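Local coordinates for protein galactose-binding lectin (Arachis hypogaea, PDB 6VAW) that binds galactose and galactosides as a homotetrameric legume lectin whose sugar site is built beside bound calcium and manganese ions, at residues 43-48 / 205-210; 52-57 / 200-205. All blocks are in the same frame, centred on the assembly; numbering follows the deposited sequence.

Interaction 1: 43-48 / 205-210; sequences VGRVLY and GFSASG
S207 carries OG anti to its backbone N (chi1 -176°), and R45 CG lies beside its own backbone N in a twisted, non-staggered setting (chi1 -30°) before the chain bends at chi3; together these torsions lay the methylenes of the arginine across the serine. R45 CD comes to 3.2 Å from S207 OG, with CG scarcely farther away, so the aliphatic part of R45 covers the hydroxyl. The polar ends find their partners outside the pair: S207 OG bonds to the carbonyl of L106, and R45 reaches Q21, T94 and the carbonyl of G107. On the same face V43 CG2 packs 3.8 Å from S209 CB, and S209 OG bonds to the carbonyl of G103, one of the residues of the galactoside pocket. On the other face V46 CG2 approaches F206 at the rim of the ring, near its plane, 4.1 Å from F206 CD2; the phenyl continues into the core between the two sheets, where it meets F69 and W223 edge-to-face. The axes of strands 43-48 and 205-209 run antiparallel (178°). G44 with A208 and V46 with F206 are hydrogen-bonded pairs, V46 N lying 2.9 Å from F206 O. G205, opposite L47, has no side chain; a CB there would run into V46 O and L47 CD2. The contact joins neighbouring inner strands 43-53 and 201-209 of the seven-stranded sheet of the legume lectin sandwich. V46, F206 and A208 make one face wholly apolar; the other mixes V43 and L47 with R45, S207 and S209. There two buried hydroxyls and one guanidinium nitrogen bind the carbonyls of G103, L106 and G107, consistent with holding that loop against the sheet near the sugar site, while R45 also ties to the side chains of Q21 and T94.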
loop_
_atom_site.group_PDB
_atom_site.type_symbol
_atom_site.label_atom_id
_atom_site.label_comp_id
_atom_site.label_asym_id
_atom_site.label_seq_id
_atom_site.Cartn_x
_atom_site.Cartn_y
_atom_site.Cartn_z
ATOM N N VAL A 43 2.043 6.402 -33.936
ATOM C CA VAL A 43 2.859 6.096 -32.757
ATOM C C VAL A 43 2.244 6.837 -31.573
ATOM O O VAL A 43 1.980 8.040 -31.653
ATOM C CB VAL A 43 4.373 6.433 -32.904
ATOM C CG1 VAL A 43 5.118 6.189 -31.590
ATOM C CG2 VAL A 43 5.028 5.655 -34.036
ATOM N N GLY A 44 2.049 6.109 -30.486
ATOM C CA GLY A 44 1.544 6.642 -29.226
ATOM C C GLY A 44 2.295 6.029 -28.061
ATOM O O GLY A 44 2.598 4.837 -28.086
ATOM N N ARG A 45 2.670 6.853 -27.077
ATOM C CA ARG A 45 3.394 6.402 -25.899
ATOM C C ARG A 45 2.850 7.092 -24.651
ATOM O O ARG A 45 2.418 8.246 -24.721
ATOM C CB ARG A 45 4.908 6.648 -26.013
ATOM C CG ARG A 45 5.492 6.607 -27.427
ATOM C CD ARG A 45 6.992 6.366 -27.451
ATOM N NE ARG A 45 7.755 7.351 -26.688
ATOM C CZ ARG A 45 9.082 7.396 -26.665
ATOM N NH1 ARG A 45 9.794 6.537 -27.391
ATOM N NH2 ARG A 45 9.710 8.292 -25.922
ATOM N N VAL A 46 2.846 6.375 -23.515
ATOM C CA VAL A 46 2.473 6.901 -22.208
ATOM C C VAL A 46 3.649 6.664 -21.280
ATOM O O VAL A 46 4.233 5.581 -21.310
ATOM C CB VAL A 46 1.135 6.380 -21.621
ATOM C CG1 VAL A 46 -0.034 6.786 -22.490
ATOM C CG2 VAL A 46 1.147 4.867 -21.382
ATOM N N LEU A 47 4.007 7.663 -20.470
ATOM C CA LEU A 47 5.098 7.555 -19.502
ATOM C C LEU A 47 4.627 7.959 -18.122
ATOM O O LEU A 47 3.788 8.867 -18.005
ATOM C CB LEU A 47 6.283 8.462 -19.889
ATOM C CG LEU A 47 6.920 8.265 -21.261
ATOM C CD1 LEU A 47 7.560 9.545 -21.735
ATOM C CD2 LEU A 47 7.935 7.141 -21.248
ATOM N N TYR A 48 5.188 7.311 -17.077
ATOM C CA TYR A 48 4.937 7.763 -15.722
ATOM C C TYR A 48 5.692 9.093 -15.657
ATOM O O TYR A 48 6.841 9.146 -16.087
ATOM C CB TYR A 48 5.359 6.724 -14.679
ATOM C CG TYR A 48 5.040 7.172 -13.277
ATOM C CD1 TYR A 48 3.719 7.294 -12.848
ATOM C CD2 TYR A 48 6.056 7.486 -12.376
ATOM C CE1 TYR A 48 3.416 7.690 -11.551
ATOM C CE2 TYR A 48 5.760 7.916 -11.081
ATOM C CZ TYR A 48 4.440 8.014 -10.676
ATOM O OH TYR A 48 4.146 8.392 -9.386
ATOM N N GLY A 205 7.316 3.408 -19.233
ATOM C CA GLY A 205 6.083 3.641 -19.970
ATOM C C GLY A 205 5.769 2.528 -20.925
ATOM O O GLY A 205 6.320 1.433 -20.794
ATOM N N PHE A 206 4.813 2.803 -21.828
ATOM C CA PHE A 206 4.361 1.912 -22.884
ATOM C C PHE A 206 4.356 2.660 -24.216
ATOM O O PHE A 206 4.104 3.865 -24.249
ATOM C CB PHE A 206 2.960 1.377 -22.596
ATOM C CG PHE A 206 2.843 0.579 -21.323
ATOM C CD1 PHE A 206 3.058 -0.791 -21.324
ATOM C CD2 PHE A 206 2.555 1.209 -20.110
ATOM C CE1 PHE A 206 2.956 -1.527 -20.142
ATOM C CE2 PHE A 206 2.439 0.467 -18.926
ATOM C CZ PHE A 206 2.676 -0.890 -18.946
ATOM N N SER A 207 4.598 1.935 -25.298
ATOM C CA SER A 207 4.584 2.471 -26.654
ATOM C C SER A 207 3.995 1.438 -27.583
ATOM O O SER A 207 4.142 0.245 -27.337
ATOM C CB SER A 207 5.996 2.837 -27.100
ATOM O OG SER A 207 6.001 3.439 -28.390
ATOM N N ALA A 208 3.299 1.894 -28.629
ATOM C CA ALA A 208 2.717 1.054 -29.669
ATOM C C ALA A 208 2.742 1.807 -30.990
ATOM O O ALA A 208 2.788 3.036 -31.003
ATOM C CB ALA A 208 1.299 0.642 -29.304
ATOM N N SER A 209 2.719 1.079 -32.099
ATOM C CA SER A 209 2.770 1.708 -33.403
ATOM C C SER A 209 2.066 0.874 -34.449
ATOM O O SER A 209 1.746 -0.298 -34.231
ATOM C CB SER A 209 4.217 1.962 -33.815
ATOM O OG SER A 209 4.938 0.741 -33.831
ATOM N N GLY A 210 1.838 1.503 -35.579
ATOM C CA GLY A 210 1.259 0.880 -36.753
ATOM C C GLY A 210 1.938 1.409 -37.997
ATOM O O GLY A 210 2.855 2.231 -37.916
#

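Interaction 2: 52-57 / 200-205; sequences VRIWSS and ERVKFG
E200 OE1 accepts two bonds from S57, one from OG at 2.9 Å and one from the backbone N at 3.2 Å. Both donors arrive from the same face of the carboxylate, well out of its plane, so the serine grips the oxygen with its hydroxyl and amide together. The backbone of E200 is also used: I54 N bonds to E200 O at 2.9 Å, continuing the pairing just past the end of the strand. Within the strands V52 and V202 make a hydrogen-bonded antiparallel pair, V52 N to V202 O at 2.7 Å and nearly straight (168°), with the return bond longer and its donor tilted from the carbonyl plane. W55 covers the middle of the E200 side chain. Its CG stands between the backbone N and the carbonyl carbon (chi1 69°), which turns the indole over the glutamate; E200 CG sits 3.4 Å from the centroid of the six-membered ring, almost on its normal, a CH-pi contact. W55 NE1 is taken by the carbonyl of L198. Farther in, I54 CG2 meets V202 CG2 at 3.6 Å and also reaches the edge of F204, near the ring plane, at CZ. V52 CG1 lies 3.8 Å from F204 CE1, and F204 meets F65 edge-to-face in the core. On the opposite face R53 pairs with E2 and R201 with E92 in salt bridges. This is the far end of the 43-53/201-209 pairing in the seven-stranded sheet, with I54 and W55 against helix 194-197. W55 O is buried against E200 CB and CG with no polar partner. The two S57 donors probably stabilise negative charge on the E200 carboxylate.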
loop_
_atom_site.group_PDB
_atom_site.type_symbol
_atom_site.label_atom_id
_atom_site.label_comp_id
_atom_site.label_asym_id
_atom_site.label_seq_id
_atom_site.Cartn_x
_atom_site.Cartn_y
_atom_site.Cartn_z
ATOM N N VAL A 52 12.400 8.238 -12.408
ATOM C CA VAL A 52 12.645 7.259 -11.363
ATOM C C VAL A 52 14.159 7.050 -11.272
ATOM O O VAL A 52 14.781 6.779 -12.297
ATOM C CB VAL A 52 11.874 5.949 -11.682
ATOM C CG1 VAL A 52 12.328 4.800 -10.784
ATOM C CG2 VAL A 52 10.352 6.164 -11.590
ATOM N N ARG A 53 14.728 7.134 -10.063
ATOM C CA ARG A 53 16.174 6.914 -9.871
ATOM C C ARG A 53 16.416 5.404 -9.795
ATOM O O ARG A 53 16.101 4.788 -8.769
ATOM C CB ARG A 53 16.656 7.653 -8.596
ATOM C CG ARG A 53 18.161 7.790 -8.408
ATOM C CD ARG A 53 18.329 8.542 -7.085
ATOM N NE ARG A 53 19.684 8.486 -6.578
ATOM C CZ ARG A 53 19.989 8.524 -5.285
ATOM N NH1 ARG A 53 19.023 8.554 -4.368
ATOM N NH2 ARG A 53 21.254 8.511 -4.894
ATOM N N ILE A 54 16.904 4.788 -10.898
ATOM C CA ILE A 54 17.123 3.339 -10.940
ATOM C C ILE A 54 18.493 2.939 -10.430
ATOM O O ILE A 54 18.701 1.779 -10.089
ATOM C CB ILE A 54 16.845 2.701 -12.327
ATOM C CG1 ILE A 54 17.579 3.428 -13.494
ATOM C CG2 ILE A 54 15.340 2.628 -12.537
ATOM C CD1 ILE A 54 17.975 2.541 -14.647
ATOM N N TRP A 55 19.416 3.877 -10.362
ATOM C CA TRP A 55 20.756 3.576 -9.856
ATOM C C TRP A 55 21.443 4.878 -9.383
ATOM O O TRP A 55 21.028 5.981 -9.745
ATOM C CB TRP A 55 21.611 2.725 -10.846
ATOM C CG TRP A 55 22.045 3.393 -12.113
ATOM C CD1 TRP A 55 21.417 3.358 -13.323
ATOM C CD2 TRP A 55 23.297 4.063 -12.326
ATOM N NE1 TRP A 55 22.182 4.000 -14.272
ATOM C CE2 TRP A 55 23.335 4.460 -13.681
ATOM C CE3 TRP A 55 24.370 4.404 -11.490
ATOM C CZ2 TRP A 55 24.377 5.236 -14.202
ATOM C CZ3 TRP A 55 25.434 5.121 -12.025
ATOM C CH2 TRP A 55 25.422 5.543 -13.360
ATOM N N SER A 56 22.403 4.731 -8.469
ATOM C CA SER A 56 23.093 5.862 -7.854
ATOM C C SER A 56 24.587 5.785 -8.081
ATOM O O SER A 56 25.216 4.783 -7.738
ATOM C CB SER A 56 22.784 5.905 -6.361
ATOM O OG SER A 56 23.590 6.832 -5.654
ATOM N N SER A 57 25.156 6.863 -8.644
ATOM C CA SER A 57 26.602 7.009 -8.903
ATOM C C SER A 57 27.396 7.167 -7.596
ATOM O O SER A 57 28.605 6.956 -7.600
ATOM C CB SER A 57 26.875 8.202 -9.818
ATOM O OG SER A 57 26.334 9.399 -9.282
ATOM N N GLU A 200 21.168 7.302 -14.662
ATOM C CA GLU A 200 20.659 7.185 -13.281
ATOM C C GLU A 200 19.143 7.448 -13.169
ATOM O O GLU A 200 18.483 6.807 -12.358
ATOM C CB GLU A 200 21.407 8.139 -12.338
ATOM C CG GLU A 200 22.820 7.693 -12.044
ATOM C CD GLU A 200 23.705 8.810 -11.535
ATOM O OE1 GLU A 200 23.659 9.083 -10.316
ATOM O OE2 GLU A 200 24.461 9.394 -12.346
ATOM N N ARG A 201 18.626 8.433 -13.938
ATOM C CA ARG A 201 17.220 8.840 -13.951
ATOM C C ARG A 201 16.570 8.428 -15.267
ATOM O O ARG A 201 17.081 8.694 -16.375
ATOM C CB ARG A 201 17.033 10.337 -13.692
ATOM C CG ARG A 201 17.458 10.785 -12.275
ATOM C CD ARG A 201 17.767 12.269 -12.173
ATOM N NE ARG A 201 16.727 13.115 -12.758
ATOM C CZ ARG A 201 16.098 14.098 -12.119
ATOM N NH1 ARG A 201 16.396 14.378 -10.854
ATOM N NH2 ARG A 201 15.182 14.823 -12.747
ATOM N N VAL A 202 15.442 7.734 -15.125
ATOM C CA VAL A 202 14.701 7.173 -16.253
ATOM C C VAL A 202 13.221 7.387 -16.134
ATOM O O VAL A 202 12.722 7.808 -15.083
ATOM C CB VAL A 202 14.979 5.635 -16.463
ATOM C CG1 VAL A 202 16.453 5.353 -16.774
ATOM C CG2 VAL A 202 14.464 4.795 -15.283
ATOM N N LYS A 203 12.524 7.109 -17.237
ATOM C CA LYS A 203 11.066 7.094 -17.322
ATOM C C LYS A 203 10.619 5.691 -17.801
ATOM O O LYS A 203 11.283 5.044 -18.603
ATOM C CB LYS A 203 10.474 8.232 -18.183
ATOM C CG LYS A 203 10.322 9.502 -17.329
ATOM C CD LYS A 203 9.793 10.687 -18.091
ATOM C CE LYS A 203 9.919 11.937 -17.260
ATOM N NZ LYS A 203 9.358 13.116 -17.971
ATOM N N PHE A 204 9.533 5.216 -17.218
ATOM C CA PHE A 204 8.903 3.932 -17.491
ATOM C C PHE A 204 7.639 4.229 -18.262
ATOM O O PHE A 204 6.982 5.224 -17.979
ATOM C CB PHE A 204 8.575 3.194 -16.172
ATOM C CG PHE A 204 9.770 2.605 -15.442
ATOM C CD1 PHE A 204 10.553 3.393 -14.593
ATOM C CD2 PHE A 204 10.087 1.260 -15.575
ATOM C CE1 PHE A 204 11.639 2.847 -13.912
ATOM C CE2 PHE A 204 11.188 0.716 -14.903
ATOM C CZ PHE A 204 11.931 1.499 -14.042
ATOM N N GLY A 205 7.316 3.408 -19.233
ATOM C CA GLY A 205 6.083 3.641 -19.970
ATOM C C GLY A 205 5.769 2.528 -20.925
ATOM O O GLY A 205 6.320 1.433 -20.794
#

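Following the chain, strand 43-53 first supplies 43-48 and then, where it ends, 52-57. The chain then builds much of the rest of both sheets, including the metal-binding residues, before helix 194-197 leads into 200-205 and 205-210. Interaction 2 closes the shorter loop, from 57 to 200, and interaction 1 encloses it, as expected when two long strands pair antiparallel. G205 is where the two segments of strand 201-209 overlap, and the Y48 N to F204 O approach, 2.9 Å and probably a hydrogen bond, continues the pairing between them. Together they join neighbouring strands of the seven-stranded sheet, from its end near the sugar site to the strand ends beside helix 194-197.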